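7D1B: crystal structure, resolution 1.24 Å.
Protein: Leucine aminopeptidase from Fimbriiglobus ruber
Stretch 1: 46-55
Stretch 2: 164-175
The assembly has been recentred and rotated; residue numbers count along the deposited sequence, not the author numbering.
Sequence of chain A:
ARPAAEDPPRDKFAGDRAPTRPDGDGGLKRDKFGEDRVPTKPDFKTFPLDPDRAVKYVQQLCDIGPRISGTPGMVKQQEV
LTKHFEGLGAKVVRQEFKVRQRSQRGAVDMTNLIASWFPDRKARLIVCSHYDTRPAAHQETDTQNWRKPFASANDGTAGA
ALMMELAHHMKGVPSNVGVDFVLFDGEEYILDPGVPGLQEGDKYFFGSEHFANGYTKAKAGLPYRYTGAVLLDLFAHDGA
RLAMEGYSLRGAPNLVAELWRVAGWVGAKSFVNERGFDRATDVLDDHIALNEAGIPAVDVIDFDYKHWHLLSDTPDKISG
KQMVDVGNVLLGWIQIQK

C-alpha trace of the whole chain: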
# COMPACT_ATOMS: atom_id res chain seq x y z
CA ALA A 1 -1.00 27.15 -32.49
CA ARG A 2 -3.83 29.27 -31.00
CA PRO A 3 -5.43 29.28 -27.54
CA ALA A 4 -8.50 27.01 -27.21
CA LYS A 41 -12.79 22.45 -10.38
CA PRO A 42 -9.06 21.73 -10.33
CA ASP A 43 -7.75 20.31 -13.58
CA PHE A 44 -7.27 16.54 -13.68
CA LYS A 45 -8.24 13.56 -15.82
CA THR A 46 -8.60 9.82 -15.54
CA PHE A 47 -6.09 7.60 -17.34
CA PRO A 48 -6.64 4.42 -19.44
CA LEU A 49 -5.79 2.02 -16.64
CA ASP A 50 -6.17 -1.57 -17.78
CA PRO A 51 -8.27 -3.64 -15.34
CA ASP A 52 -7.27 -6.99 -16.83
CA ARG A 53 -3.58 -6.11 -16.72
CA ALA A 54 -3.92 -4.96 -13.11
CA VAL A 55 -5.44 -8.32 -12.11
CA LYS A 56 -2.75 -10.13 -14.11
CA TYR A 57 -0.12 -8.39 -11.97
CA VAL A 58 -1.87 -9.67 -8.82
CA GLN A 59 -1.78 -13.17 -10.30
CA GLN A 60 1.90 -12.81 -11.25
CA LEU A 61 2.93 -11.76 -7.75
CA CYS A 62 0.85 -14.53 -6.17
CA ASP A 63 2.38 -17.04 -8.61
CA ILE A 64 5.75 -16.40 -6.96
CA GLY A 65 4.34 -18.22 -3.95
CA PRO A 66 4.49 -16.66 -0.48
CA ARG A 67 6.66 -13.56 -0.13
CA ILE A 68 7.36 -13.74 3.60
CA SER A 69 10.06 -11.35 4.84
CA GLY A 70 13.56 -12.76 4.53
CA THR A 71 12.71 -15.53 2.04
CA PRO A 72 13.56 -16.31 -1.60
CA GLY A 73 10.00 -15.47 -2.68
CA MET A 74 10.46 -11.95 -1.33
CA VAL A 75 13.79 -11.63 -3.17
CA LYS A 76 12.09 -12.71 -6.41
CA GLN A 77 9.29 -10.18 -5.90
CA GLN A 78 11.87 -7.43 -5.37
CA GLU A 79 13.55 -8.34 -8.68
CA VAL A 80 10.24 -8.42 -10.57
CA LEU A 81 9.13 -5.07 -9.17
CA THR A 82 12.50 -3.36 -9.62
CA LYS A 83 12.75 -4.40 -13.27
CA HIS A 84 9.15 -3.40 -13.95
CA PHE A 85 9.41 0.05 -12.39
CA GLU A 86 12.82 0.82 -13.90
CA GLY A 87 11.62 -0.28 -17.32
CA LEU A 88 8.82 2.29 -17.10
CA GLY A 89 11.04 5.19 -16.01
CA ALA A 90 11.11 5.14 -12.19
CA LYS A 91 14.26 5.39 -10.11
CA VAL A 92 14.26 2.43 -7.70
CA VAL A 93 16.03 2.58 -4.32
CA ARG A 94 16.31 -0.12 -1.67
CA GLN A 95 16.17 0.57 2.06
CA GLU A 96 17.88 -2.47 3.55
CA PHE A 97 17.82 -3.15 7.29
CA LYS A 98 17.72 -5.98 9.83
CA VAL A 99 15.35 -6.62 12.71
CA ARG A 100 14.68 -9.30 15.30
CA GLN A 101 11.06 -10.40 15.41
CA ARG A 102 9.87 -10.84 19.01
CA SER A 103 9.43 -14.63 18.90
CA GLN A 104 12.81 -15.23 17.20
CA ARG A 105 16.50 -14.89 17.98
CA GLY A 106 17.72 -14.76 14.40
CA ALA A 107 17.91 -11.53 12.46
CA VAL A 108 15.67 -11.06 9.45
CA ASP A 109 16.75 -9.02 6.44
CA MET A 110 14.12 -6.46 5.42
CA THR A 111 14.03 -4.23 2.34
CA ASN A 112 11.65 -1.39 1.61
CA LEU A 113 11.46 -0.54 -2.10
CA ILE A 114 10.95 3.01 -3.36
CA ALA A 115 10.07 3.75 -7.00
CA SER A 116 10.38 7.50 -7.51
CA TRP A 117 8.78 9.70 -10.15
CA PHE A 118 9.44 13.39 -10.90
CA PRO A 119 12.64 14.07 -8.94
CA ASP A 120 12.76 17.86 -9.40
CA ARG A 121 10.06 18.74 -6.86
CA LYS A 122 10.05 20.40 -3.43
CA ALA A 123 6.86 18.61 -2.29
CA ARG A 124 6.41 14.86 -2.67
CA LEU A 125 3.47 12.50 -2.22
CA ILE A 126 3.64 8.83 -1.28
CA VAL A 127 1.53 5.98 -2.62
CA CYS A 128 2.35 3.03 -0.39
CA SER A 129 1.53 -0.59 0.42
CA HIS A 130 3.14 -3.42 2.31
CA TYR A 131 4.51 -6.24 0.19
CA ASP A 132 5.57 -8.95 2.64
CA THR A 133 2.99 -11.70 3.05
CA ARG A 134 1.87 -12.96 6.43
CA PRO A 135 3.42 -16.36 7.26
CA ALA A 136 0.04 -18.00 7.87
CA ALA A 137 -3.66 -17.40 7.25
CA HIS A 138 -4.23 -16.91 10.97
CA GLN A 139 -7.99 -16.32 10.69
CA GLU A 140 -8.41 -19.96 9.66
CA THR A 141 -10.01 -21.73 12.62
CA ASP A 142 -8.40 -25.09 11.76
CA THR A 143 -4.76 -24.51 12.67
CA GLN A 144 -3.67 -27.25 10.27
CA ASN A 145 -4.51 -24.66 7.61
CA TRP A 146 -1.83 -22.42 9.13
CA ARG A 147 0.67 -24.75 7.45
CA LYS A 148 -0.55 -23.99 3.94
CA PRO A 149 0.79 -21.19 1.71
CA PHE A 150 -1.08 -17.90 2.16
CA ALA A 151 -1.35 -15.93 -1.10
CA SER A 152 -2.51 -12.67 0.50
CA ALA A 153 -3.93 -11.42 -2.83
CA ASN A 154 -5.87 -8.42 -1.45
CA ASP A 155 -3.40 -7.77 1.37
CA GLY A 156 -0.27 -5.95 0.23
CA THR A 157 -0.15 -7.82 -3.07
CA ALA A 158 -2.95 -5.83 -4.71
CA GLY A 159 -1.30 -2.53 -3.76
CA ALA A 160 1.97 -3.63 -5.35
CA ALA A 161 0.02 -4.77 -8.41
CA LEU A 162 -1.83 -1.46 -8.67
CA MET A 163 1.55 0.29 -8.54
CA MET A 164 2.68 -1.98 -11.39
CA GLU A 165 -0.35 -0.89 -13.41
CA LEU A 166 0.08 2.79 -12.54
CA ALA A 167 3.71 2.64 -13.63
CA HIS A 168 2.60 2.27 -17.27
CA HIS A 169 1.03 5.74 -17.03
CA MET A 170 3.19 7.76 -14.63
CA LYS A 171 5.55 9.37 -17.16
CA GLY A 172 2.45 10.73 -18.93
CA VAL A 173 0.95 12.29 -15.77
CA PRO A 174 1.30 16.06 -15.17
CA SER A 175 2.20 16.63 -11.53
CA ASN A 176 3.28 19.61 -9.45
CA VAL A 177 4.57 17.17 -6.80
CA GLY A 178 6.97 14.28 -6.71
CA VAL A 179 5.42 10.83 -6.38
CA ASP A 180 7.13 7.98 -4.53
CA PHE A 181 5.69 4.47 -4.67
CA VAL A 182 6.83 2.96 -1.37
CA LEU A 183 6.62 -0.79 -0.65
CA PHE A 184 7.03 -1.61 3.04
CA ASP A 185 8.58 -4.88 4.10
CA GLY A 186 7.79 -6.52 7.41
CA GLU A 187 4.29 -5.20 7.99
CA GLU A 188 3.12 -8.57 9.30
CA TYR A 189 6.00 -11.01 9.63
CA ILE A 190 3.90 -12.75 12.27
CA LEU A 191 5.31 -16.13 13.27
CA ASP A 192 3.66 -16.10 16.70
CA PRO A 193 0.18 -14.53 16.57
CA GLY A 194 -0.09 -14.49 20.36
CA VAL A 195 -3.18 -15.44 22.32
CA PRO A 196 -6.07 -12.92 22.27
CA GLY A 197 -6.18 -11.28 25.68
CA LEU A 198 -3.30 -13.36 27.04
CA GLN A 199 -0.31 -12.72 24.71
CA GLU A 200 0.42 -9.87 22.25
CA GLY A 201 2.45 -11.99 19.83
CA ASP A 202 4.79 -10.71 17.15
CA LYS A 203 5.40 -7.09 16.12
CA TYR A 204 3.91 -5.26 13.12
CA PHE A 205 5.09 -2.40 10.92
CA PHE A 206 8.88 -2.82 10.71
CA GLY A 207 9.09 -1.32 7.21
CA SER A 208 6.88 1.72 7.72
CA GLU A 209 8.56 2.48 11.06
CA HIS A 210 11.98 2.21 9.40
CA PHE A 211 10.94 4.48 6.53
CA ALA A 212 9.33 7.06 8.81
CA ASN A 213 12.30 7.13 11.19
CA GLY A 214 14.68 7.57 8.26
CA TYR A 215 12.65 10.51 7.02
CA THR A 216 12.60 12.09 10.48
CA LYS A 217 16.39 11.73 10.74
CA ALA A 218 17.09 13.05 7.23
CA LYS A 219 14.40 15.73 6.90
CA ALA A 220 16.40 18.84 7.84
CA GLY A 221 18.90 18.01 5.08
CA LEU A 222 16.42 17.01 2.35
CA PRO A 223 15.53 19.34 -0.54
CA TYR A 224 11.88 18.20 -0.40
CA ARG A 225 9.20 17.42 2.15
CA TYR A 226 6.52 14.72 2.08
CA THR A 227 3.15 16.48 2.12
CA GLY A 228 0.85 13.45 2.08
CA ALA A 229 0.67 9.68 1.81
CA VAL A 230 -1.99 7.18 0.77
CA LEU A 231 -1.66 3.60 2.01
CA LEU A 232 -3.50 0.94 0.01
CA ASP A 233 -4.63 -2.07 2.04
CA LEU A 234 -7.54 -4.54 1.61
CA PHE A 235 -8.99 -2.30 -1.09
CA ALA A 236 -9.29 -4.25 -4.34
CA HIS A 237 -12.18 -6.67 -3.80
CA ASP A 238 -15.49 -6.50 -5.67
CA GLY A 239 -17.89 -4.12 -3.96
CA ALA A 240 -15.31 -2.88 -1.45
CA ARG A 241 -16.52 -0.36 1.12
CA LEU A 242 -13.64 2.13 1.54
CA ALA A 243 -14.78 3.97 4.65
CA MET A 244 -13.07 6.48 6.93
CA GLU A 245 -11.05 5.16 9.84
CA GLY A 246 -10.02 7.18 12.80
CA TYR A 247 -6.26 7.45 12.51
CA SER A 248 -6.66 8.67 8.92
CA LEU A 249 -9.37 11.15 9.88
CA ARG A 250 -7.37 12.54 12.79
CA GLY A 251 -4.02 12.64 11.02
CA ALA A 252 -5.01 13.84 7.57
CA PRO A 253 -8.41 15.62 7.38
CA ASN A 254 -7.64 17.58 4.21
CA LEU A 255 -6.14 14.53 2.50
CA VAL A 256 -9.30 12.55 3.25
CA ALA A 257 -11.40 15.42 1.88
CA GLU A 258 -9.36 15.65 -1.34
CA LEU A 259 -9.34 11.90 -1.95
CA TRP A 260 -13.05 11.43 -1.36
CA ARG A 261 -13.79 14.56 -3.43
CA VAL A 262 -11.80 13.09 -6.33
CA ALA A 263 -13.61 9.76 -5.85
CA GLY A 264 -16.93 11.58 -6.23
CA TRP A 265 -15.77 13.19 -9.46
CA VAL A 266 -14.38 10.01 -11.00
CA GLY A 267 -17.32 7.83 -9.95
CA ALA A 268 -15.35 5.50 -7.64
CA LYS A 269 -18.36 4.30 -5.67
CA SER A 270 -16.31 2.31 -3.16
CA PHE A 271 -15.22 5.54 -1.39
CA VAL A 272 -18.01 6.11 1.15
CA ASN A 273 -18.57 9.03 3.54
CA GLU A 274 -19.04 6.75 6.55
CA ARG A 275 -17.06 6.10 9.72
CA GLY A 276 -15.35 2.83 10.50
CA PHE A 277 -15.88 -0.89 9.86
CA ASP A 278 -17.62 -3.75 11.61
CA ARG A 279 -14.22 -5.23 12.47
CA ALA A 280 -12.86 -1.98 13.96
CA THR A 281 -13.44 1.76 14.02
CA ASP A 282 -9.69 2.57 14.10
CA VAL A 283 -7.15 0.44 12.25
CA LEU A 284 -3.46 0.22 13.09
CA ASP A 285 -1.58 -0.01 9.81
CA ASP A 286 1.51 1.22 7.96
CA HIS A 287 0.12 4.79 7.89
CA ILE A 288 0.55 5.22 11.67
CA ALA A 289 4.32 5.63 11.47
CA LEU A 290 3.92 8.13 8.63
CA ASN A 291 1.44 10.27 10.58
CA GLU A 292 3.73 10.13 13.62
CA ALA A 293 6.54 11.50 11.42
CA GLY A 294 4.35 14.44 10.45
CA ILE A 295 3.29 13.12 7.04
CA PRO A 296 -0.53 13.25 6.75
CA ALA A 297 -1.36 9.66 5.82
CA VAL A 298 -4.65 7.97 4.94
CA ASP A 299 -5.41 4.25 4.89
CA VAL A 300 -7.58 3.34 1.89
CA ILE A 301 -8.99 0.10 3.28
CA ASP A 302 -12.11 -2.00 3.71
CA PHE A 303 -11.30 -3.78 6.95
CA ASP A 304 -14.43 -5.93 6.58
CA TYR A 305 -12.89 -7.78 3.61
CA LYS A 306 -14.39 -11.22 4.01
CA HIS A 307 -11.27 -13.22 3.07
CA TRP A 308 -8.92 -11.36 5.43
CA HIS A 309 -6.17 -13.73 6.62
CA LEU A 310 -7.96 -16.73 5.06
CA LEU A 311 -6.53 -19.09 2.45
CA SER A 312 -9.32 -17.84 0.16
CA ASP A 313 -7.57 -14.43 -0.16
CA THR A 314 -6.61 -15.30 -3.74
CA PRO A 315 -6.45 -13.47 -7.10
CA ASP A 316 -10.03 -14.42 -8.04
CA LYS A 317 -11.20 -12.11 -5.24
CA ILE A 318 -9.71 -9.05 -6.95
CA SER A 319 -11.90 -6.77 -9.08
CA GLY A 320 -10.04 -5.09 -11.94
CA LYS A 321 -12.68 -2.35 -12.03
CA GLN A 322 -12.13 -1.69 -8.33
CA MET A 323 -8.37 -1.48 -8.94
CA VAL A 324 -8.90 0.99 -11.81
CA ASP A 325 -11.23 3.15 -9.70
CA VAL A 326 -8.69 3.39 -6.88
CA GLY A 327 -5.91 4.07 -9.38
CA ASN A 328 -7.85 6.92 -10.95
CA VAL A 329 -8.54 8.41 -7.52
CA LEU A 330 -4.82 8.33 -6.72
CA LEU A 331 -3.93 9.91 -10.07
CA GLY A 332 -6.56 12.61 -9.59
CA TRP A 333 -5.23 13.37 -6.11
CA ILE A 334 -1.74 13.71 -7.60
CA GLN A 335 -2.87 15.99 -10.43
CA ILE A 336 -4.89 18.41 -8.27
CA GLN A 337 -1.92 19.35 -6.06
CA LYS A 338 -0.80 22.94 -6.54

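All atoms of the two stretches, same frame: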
# COMPACT_ATOMS: atom_id res chain seq x y z
N THR A 46 -8.88 11.24 -15.69
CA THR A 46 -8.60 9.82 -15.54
C THR A 46 -7.62 9.37 -16.63
O THR A 46 -7.35 10.09 -17.59
CB THR A 46 -9.88 9.00 -15.63
OG1 THR A 46 -10.46 9.19 -16.92
CG2 THR A 46 -10.87 9.41 -14.52
N PHE A 47 -7.04 8.20 -16.42
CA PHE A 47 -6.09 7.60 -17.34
C PHE A 47 -6.59 6.22 -17.76
O PHE A 47 -7.43 5.63 -17.07
CB PHE A 47 -4.69 7.52 -16.69
CG PHE A 47 -3.99 8.84 -16.72
CD1 PHE A 47 -4.37 9.85 -15.85
CD2 PHE A 47 -3.02 9.09 -17.67
CE1 PHE A 47 -3.76 11.12 -15.94
CE2 PHE A 47 -2.40 10.33 -17.75
CZ PHE A 47 -2.79 11.35 -16.89
N PRO A 48 -6.10 5.69 -18.90
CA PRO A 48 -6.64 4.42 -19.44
C PRO A 48 -6.05 3.20 -18.73
O PRO A 48 -5.42 2.34 -19.34
CB PRO A 48 -6.24 4.51 -20.92
CG PRO A 48 -4.93 5.28 -20.88
CD PRO A 48 -5.18 6.35 -19.85
N LEU A 49 -6.27 3.14 -17.42
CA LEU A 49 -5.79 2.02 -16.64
C LEU A 49 -6.46 0.74 -17.12
O LEU A 49 -7.65 0.73 -17.45
CB LEU A 49 -6.10 2.27 -15.16
CG LEU A 49 -5.66 3.61 -14.55
CD1 LEU A 49 -5.85 3.56 -13.04
CD2 LEU A 49 -4.25 4.03 -14.88
N ASP A 50 -5.69 -0.33 -17.19
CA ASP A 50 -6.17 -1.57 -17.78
C ASP A 50 -6.57 -2.53 -16.67
O ASP A 50 -5.69 -3.03 -15.95
CB ASP A 50 -5.05 -2.14 -18.65
CG ASP A 50 -5.46 -3.39 -19.39
OD1 ASP A 50 -6.30 -4.16 -18.90
OD2 ASP A 50 -4.88 -3.62 -20.47
N PRO A 51 -7.86 -2.80 -16.48
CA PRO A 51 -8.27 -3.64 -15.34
C PRO A 51 -7.78 -5.07 -15.44
O PRO A 51 -7.45 -5.70 -14.42
CB PRO A 51 -9.81 -3.55 -15.37
CG PRO A 51 -10.13 -3.28 -16.85
CD PRO A 51 -9.00 -2.38 -17.33
N ASP A 52 -7.74 -5.62 -16.66
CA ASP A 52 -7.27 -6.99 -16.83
C ASP A 52 -5.79 -7.10 -16.55
O ASP A 52 -5.33 -8.07 -15.94
CB ASP A 52 -7.62 -7.48 -18.23
CG ASP A 52 -9.10 -7.50 -18.47
OD1 ASP A 52 -9.84 -7.95 -17.56
OD2 ASP A 52 -9.54 -7.03 -19.53
N ARG A 53 -5.01 -6.11 -17.00
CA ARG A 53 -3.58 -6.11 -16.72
C ARG A 53 -3.32 -5.97 -15.23
O ARG A 53 -2.44 -6.65 -14.68
CB ARG A 53 -2.91 -5.00 -17.54
CG ARG A 53 -1.41 -5.02 -17.43
CD ARG A 53 -0.75 -4.12 -18.47
NE ARG A 53 -1.19 -2.73 -18.30
CZ ARG A 53 -0.93 -1.75 -19.15
NH1 ARG A 53 -0.23 -1.99 -20.24
NH2 ARG A 53 -1.38 -0.53 -18.90
N ALA A 54 -4.09 -5.12 -14.55
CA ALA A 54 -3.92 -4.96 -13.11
C ALA A 54 -4.14 -6.29 -12.38
O ALA A 54 -3.36 -6.66 -11.48
CB ALA A 54 -4.87 -3.87 -12.61
N VAL A 55 -5.20 -7.02 -12.75
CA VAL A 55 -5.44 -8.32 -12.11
C VAL A 55 -4.33 -9.30 -12.46
O VAL A 55 -3.91 -10.11 -11.62
CB VAL A 55 -6.84 -8.86 -12.47
CG1 VAL A 55 -7.00 -10.28 -11.98
CG2 VAL A 55 -7.90 -7.96 -11.88
N MET A 164 2.19 -1.49 -10.10
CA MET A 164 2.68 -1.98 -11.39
C MET A 164 1.83 -1.46 -12.53
O MET A 164 2.37 -1.06 -13.57
CB MET A 164 2.71 -3.51 -11.39
CG MET A 164 3.77 -4.10 -10.47
SD MET A 164 3.77 -5.92 -10.49
CE MET A 164 4.63 -6.20 -12.04
N GLU A 165 0.51 -1.45 -12.37
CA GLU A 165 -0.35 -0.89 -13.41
C GLU A 165 -0.11 0.60 -13.58
O GLU A 165 0.06 1.09 -14.70
CB GLU A 165 -1.83 -1.19 -13.13
CG GLU A 165 -2.77 -0.48 -14.11
CD GLU A 165 -2.55 -0.87 -15.57
OE1 GLU A 165 -2.02 -1.97 -15.81
OE2 GLU A 165 -2.94 -0.06 -16.46
N LEU A 166 -0.10 1.35 -12.47
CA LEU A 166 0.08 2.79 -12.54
C LEU A 166 1.38 3.16 -13.22
O LEU A 166 1.46 4.18 -13.91
CB LEU A 166 0.04 3.40 -11.14
CG LEU A 166 -1.32 3.44 -10.45
CD1 LEU A 166 -1.15 3.91 -9.01
CD2 LEU A 166 -2.28 4.34 -11.19
N ALA A 167 2.42 2.34 -13.03
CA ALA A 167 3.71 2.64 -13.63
C ALA A 167 3.66 2.78 -15.14
O ALA A 167 4.50 3.47 -15.71
CB ALA A 167 4.72 1.57 -13.23
N HIS A 168 2.72 2.10 -15.82
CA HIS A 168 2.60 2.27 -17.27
C HIS A 168 2.24 3.70 -17.65
O HIS A 168 2.52 4.12 -18.78
CB HIS A 168 1.56 1.32 -17.85
CG HIS A 168 1.98 -0.11 -17.83
ND1 HIS A 168 2.81 -0.64 -18.79
CD2 HIS A 168 1.71 -1.12 -16.97
CE1 HIS A 168 3.02 -1.92 -18.53
NE2 HIS A 168 2.37 -2.23 -17.43
N HIS A 169 1.61 4.44 -16.74
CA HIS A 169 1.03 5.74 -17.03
C HIS A 169 1.82 6.90 -16.45
O HIS A 169 1.65 8.02 -16.93
CB HIS A 169 -0.40 5.79 -16.47
CG HIS A 169 -1.21 4.60 -16.87
ND1 HIS A 169 -1.94 4.55 -18.04
CD2 HIS A 169 -1.33 3.39 -16.28
CE1 HIS A 169 -2.49 3.35 -18.14
NE2 HIS A 169 -2.13 2.62 -17.08
N MET A 170 2.67 6.66 -15.44
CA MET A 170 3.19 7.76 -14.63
C MET A 170 3.96 8.79 -15.45
O MET A 170 3.82 9.99 -15.18
CB MET A 170 4.06 7.24 -13.49
CG MET A 170 3.29 6.55 -12.38
SD MET A 170 1.99 7.55 -11.60
CE MET A 170 3.01 8.73 -10.73
N LYS A 171 4.78 8.37 -16.42
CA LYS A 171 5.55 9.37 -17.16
C LYS A 171 4.67 10.24 -18.04
O LYS A 171 5.16 11.27 -18.52
CB LYS A 171 6.70 8.75 -17.96
CG LYS A 171 7.87 8.28 -17.10
CD LYS A 171 8.38 9.30 -16.11
CE LYS A 171 8.91 10.56 -16.76
NZ LYS A 171 10.40 10.50 -16.91
N GLY A 172 3.40 9.88 -18.24
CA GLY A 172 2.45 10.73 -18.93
C GLY A 172 1.56 11.55 -18.03
O GLY A 172 0.62 12.17 -18.53
N VAL A 173 1.81 11.59 -16.72
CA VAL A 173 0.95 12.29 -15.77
C VAL A 173 1.56 13.66 -15.46
O VAL A 173 2.73 13.73 -15.06
CB VAL A 173 0.78 11.49 -14.47
CG1 VAL A 173 -0.01 12.30 -13.45
CG2 VAL A 173 0.11 10.15 -14.76
N PRO A 174 0.80 14.75 -15.60
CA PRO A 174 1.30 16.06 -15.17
C PRO A 174 1.15 16.18 -13.66
O PRO A 174 0.08 15.92 -13.11
CB PRO A 174 0.40 17.05 -15.91
CG PRO A 174 -0.88 16.30 -16.11
CD PRO A 174 -0.54 14.84 -16.22
N SER A 175 2.23 16.59 -12.99
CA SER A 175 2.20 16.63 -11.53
C SER A 175 3.07 17.75 -11.00
O SER A 175 4.27 17.81 -11.31
CB SER A 175 2.71 15.31 -10.95
OG SER A 175 2.67 15.40 -9.54

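The contact between these two stretches, far apart in sequence, is organised around one buried carboxylate. E165 points its CA-to-CB bond toward stretch 1 from a helix that begins earlier in the chain, and its chi2 near +60° bends the side chain so that both oxygens meet donors. OE1 accepts from R53 NE at 2.7 Å. OE2 accepts three times: from R53 NH2 at 2.9 Å, from the backbone D50 N at 2.9 Å, and from H169 NE2, within its own stretch, at 2.9 Å. The last three are nearly linear, with angles at hydrogen of 168° or more. A buried glutamate is costly unless its charge is answered, and here four N-H groups answer it, two of them from an arginine that forms a salt bridge with it.

R53 is suited to this place because its guanidinium is both a fork of donors and a flat surface. The side chain runs out through t rotamers at chi1 and chi2, then turns at chi3 (p) to present NE and NH2 side by side to the two carboxylate oxygens. With the edge so engaged, one face remains free to lie on the H168 ring: the centres are 3.6 Å apart and the planes only 4° from parallel. H168 NE2 is meanwhile hydrogen-bonded to a residue just outside the stretches, so the imidazole can serve as a platform without leaving that nitrogen unpaired.

D50 works in two directions. Its backbone N serves E165, while its side chain, whose end leads away from stretch 2, caps the helix starting at P51: D50 OD1 accepts from R53 N at 3.0 Å. A short aspartate at the N-cap reaches forward easily to an amide of the first turn, which has no earlier helical carbonyl to bond to. The turn of helix that follows places R53 facing E165, and A54 offers a side chain small enough for the two backbones to approach closely, its CA lying 5.4 Å from E165 CA.

Apolar groups extend the contact beyond the polar cluster. L49 is buried; its CD2 sits over the face of the H169 ring, 3.4 Å from the centroid, while its CD1 lies 4.1 Å from L166 CD2. H169 thus gives an edge nitrogen to E165 and a face to leucine. Farther along, F47 points toward stretch 2, where V173 CG2 covers one face of its ring, 4.0 Å from the centroid. P174 CD and G172 O lie at the ring's edge, the latter 3.6 Å from F47 CE2. Together the stretches bury 532 Å², summed over both sides.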